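Local coordinates for protein inosine-uridine preferring nucleoside hydrolase (Gardnerella vaginalis 315-A, PDB 6BA1) that belongs to the inosine-uridine preferring nucleoside hydrolase family and binds a calcium ion through a cluster of acidic side chains, at residues D17-S22 / C244-P249. Numbering follows the deposited sequence.
Sequences DTLAIS and CGLHDP. With CA (calcium ion), chain S.
D17 and D248 meet at a calcium ion, in the aspartate-rich metal site of the nucleoside hydrolase fold, where helix 15-25, following strand 6-11 of the main sheet, meets segment 244-249, which leads into helix 247-256. Each gives the metal one carboxylate oxygen: OD1 of D17 lies 2.5 Å from the calcium, and OD2 of D248 is bound at the same 2.5 Å. Aspartate suits both places, since its short side chain carries a hard, anionic oxygen to the ion from a helical backbone. In D17 the CB leads away from the other segment, yet CG sits beside the backbone N (chi1 -67°) and the carboxylate end comes back to the metal. The two side chains cross obliquely, their carboxylate planes turned 77° apart, and D17 OD1 stands 3.0 Å from D248 OD2. These oxygens are neighbours because both bind the calcium, whose positive charge probably balances theirs. D12 OD1 and the backbone O of T130 complete the protein ligands.

Behind the metal the contact is apolar and buried. A20, with no more than a methyl group, lets the backbones approach until its CA is 4.0 Å from that of P249; its CB lies 3.9 Å from D248 O. L19 adds a branched side chain beside this close approach, its CD1 lying 4.4 Å from L246 CD2, while F309 of helix 302-319 touches both L246 and P249. Proline fits the first turn of a helix, where its missing N-H costs no helical bond, and the CG of the P249 ring rests 3.6 Å from L19 CB.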
loop_
_atom_site.group_PDB
_atom_site.type_symbol
_atom_site.label_atom_id
_atom_site.label_comp_id
_atom_site.label_asym_id
_atom_site.label_seq_id
_atom_site.Cartn_x
_atom_site.Cartn_y
_atom_site.Cartn_z
ATOM N N ASP A 17 -4.855 -17.647 -17.413
ATOM C CA ASP A 17 -4.319 -17.069 -18.643
ATOM C C ASP A 17 -5.198 -17.346 -19.876
ATOM O O ASP A 17 -5.344 -16.460 -20.717
ATOM C CB ASP A 17 -2.878 -17.530 -18.874
ATOM C CG ASP A 17 -1.912 -16.973 -17.823
ATOM O OD1 ASP A 17 -1.849 -17.500 -16.690
ATOM O OD2 ASP A 17 -1.212 -15.986 -18.123
ATOM N N THR A 18 -5.805 -18.533 -19.978
ATOM C CA THR A 18 -6.736 -18.804 -21.097
ATOM C C THR A 18 -8.066 -18.092 -20.922
ATOM O O THR A 18 -8.743 -17.792 -21.915
ATOM C CB THR A 18 -7.071 -20.287 -21.328
ATOM O OG1 THR A 18 -7.914 -20.769 -20.276
ATOM C CG2 THR A 18 -5.826 -21.121 -21.460
ATOM N N LEU A 19 -8.460 -17.866 -19.671
ATOM C CA LEU A 19 -9.644 -17.070 -19.387
ATOM C C LEU A 19 -9.419 -15.623 -19.829
ATOM O O LEU A 19 -10.361 -14.955 -20.253
ATOM C CB LEU A 19 -10.019 -17.154 -17.906
ATOM C CG LEU A 19 -10.408 -18.539 -17.374
ATOM C CD1 LEU A 19 -10.741 -18.456 -15.896
ATOM C CD2 LEU A 19 -11.577 -19.122 -18.159
ATOM N N ALA A 20 -8.166 -15.164 -19.754
ATOM C CA ALA A 20 -7.773 -13.866 -20.315
ATOM C C ALA A 20 -7.862 -13.848 -21.843
ATOM O O ALA A 20 -8.310 -12.862 -22.430
ATOM C CB ALA A 20 -6.367 -13.486 -19.867
ATOM N N ILE A 21 -7.421 -14.936 -22.473
ATOM C CA ILE A 21 -7.567 -15.102 -23.919
ATOM C C ILE A 21 -9.050 -15.092 -24.290
ATOM O O ILE A 21 -9.461 -14.368 -25.193
ATOM C CB ILE A 21 -6.896 -16.406 -24.423
ATOM C CG1 ILE A 21 -5.379 -16.359 -24.219
ATOM C CG2 ILE A 21 -7.205 -16.647 -25.901
ATOM C CD1 ILE A 21 -4.699 -17.705 -24.324
ATOM N N SER A 22 -9.843 -15.882 -23.569
ATOM C CA SER A 22 -11.287 -15.984 -23.809
ATOM C C SER A 22 -12.006 -14.634 -23.672
ATOM O O SER A 22 -12.838 -14.297 -24.512
ATOM C CB SER A 22 -11.909 -17.008 -22.863
ATOM O OG SER A 22 -11.234 -18.251 -22.941
ATOM N N CYS A 244 -12.692 -19.985 -7.282
ATOM C CA CYS A 244 -11.359 -19.577 -7.769
ATOM C C CYS A 244 -11.290 -18.085 -8.072
ATOM O O CYS A 244 -12.301 -17.441 -8.342
ATOM C CB CYS A 244 -10.999 -20.355 -9.035
ATOM S SG CYS A 244 -11.947 -19.931 -10.505
ATOM N N GLY A 245 -10.084 -17.540 -8.041
ATOM C CA GLY A 245 -9.830 -16.139 -8.355
ATOM C C GLY A 245 -9.812 -15.901 -9.859
ATOM O O GLY A 245 -9.383 -16.766 -10.628
ATOM N N LEU A 246 -10.285 -14.724 -10.269
ATOM C CA LEU A 246 -10.242 -14.305 -11.663
ATOM C C LEU A 246 -9.143 -13.272 -11.828
ATOM O O LEU A 246 -9.402 -12.081 -12.015
ATOM C CB LEU A 246 -11.599 -13.740 -12.088
ATOM C CG LEU A 246 -12.778 -14.703 -11.972
ATOM C CD1 LEU A 246 -14.074 -13.993 -12.346
ATOM C CD2 LEU A 246 -12.540 -15.953 -12.824
ATOM N N HIS A 247 -7.908 -13.750 -11.792
ATOM C CA HIS A 247 -6.744 -12.870 -11.701
ATOM C C HIS A 247 -6.427 -12.225 -13.056
ATOM O O HIS A 247 -6.595 -11.020 -13.236
ATOM C CB HIS A 247 -5.519 -13.632 -11.171
ATOM C CG HIS A 247 -5.723 -14.270 -9.835
ATOM N ND1 HIS A 247 -5.154 -13.767 -8.682
ATOM C CD2 HIS A 247 -6.413 -15.395 -9.474
ATOM C CE1 HIS A 247 -5.492 -14.534 -7.654
ATOM N NE2 HIS A 247 -6.265 -15.517 -8.107
ATOM N N ASP A 248 -6.011 -13.056 -14.007
ATOM C CA ASP A 248 -5.502 -12.591 -15.295
ATOM C C ASP A 248 -6.588 -11.971 -16.206
ATOM O O ASP A 248 -6.308 -10.996 -16.901
ATOM C CB ASP A 248 -4.753 -13.725 -16.021
ATOM C CG ASP A 248 -3.592 -14.306 -15.176
ATOM O OD1 ASP A 248 -3.657 -14.296 -13.914
ATOM O OD2 ASP A 248 -2.607 -14.803 -15.763
ATOM N N PRO A 249 -7.828 -12.509 -16.190
ATOM C CA PRO A 249 -8.901 -11.905 -16.985
ATOM C C PRO A 249 -9.194 -10.458 -16.641
ATOM O O PRO A 249 -9.489 -9.660 -17.528
ATOM C CB PRO A 249 -10.130 -12.746 -16.634
ATOM C CG PRO A 249 -9.580 -14.045 -16.221
ATOM C CD PRO A 249 -8.301 -13.724 -15.501
HETATM CA CA CA S . -0.636 -16.136 -14.935
#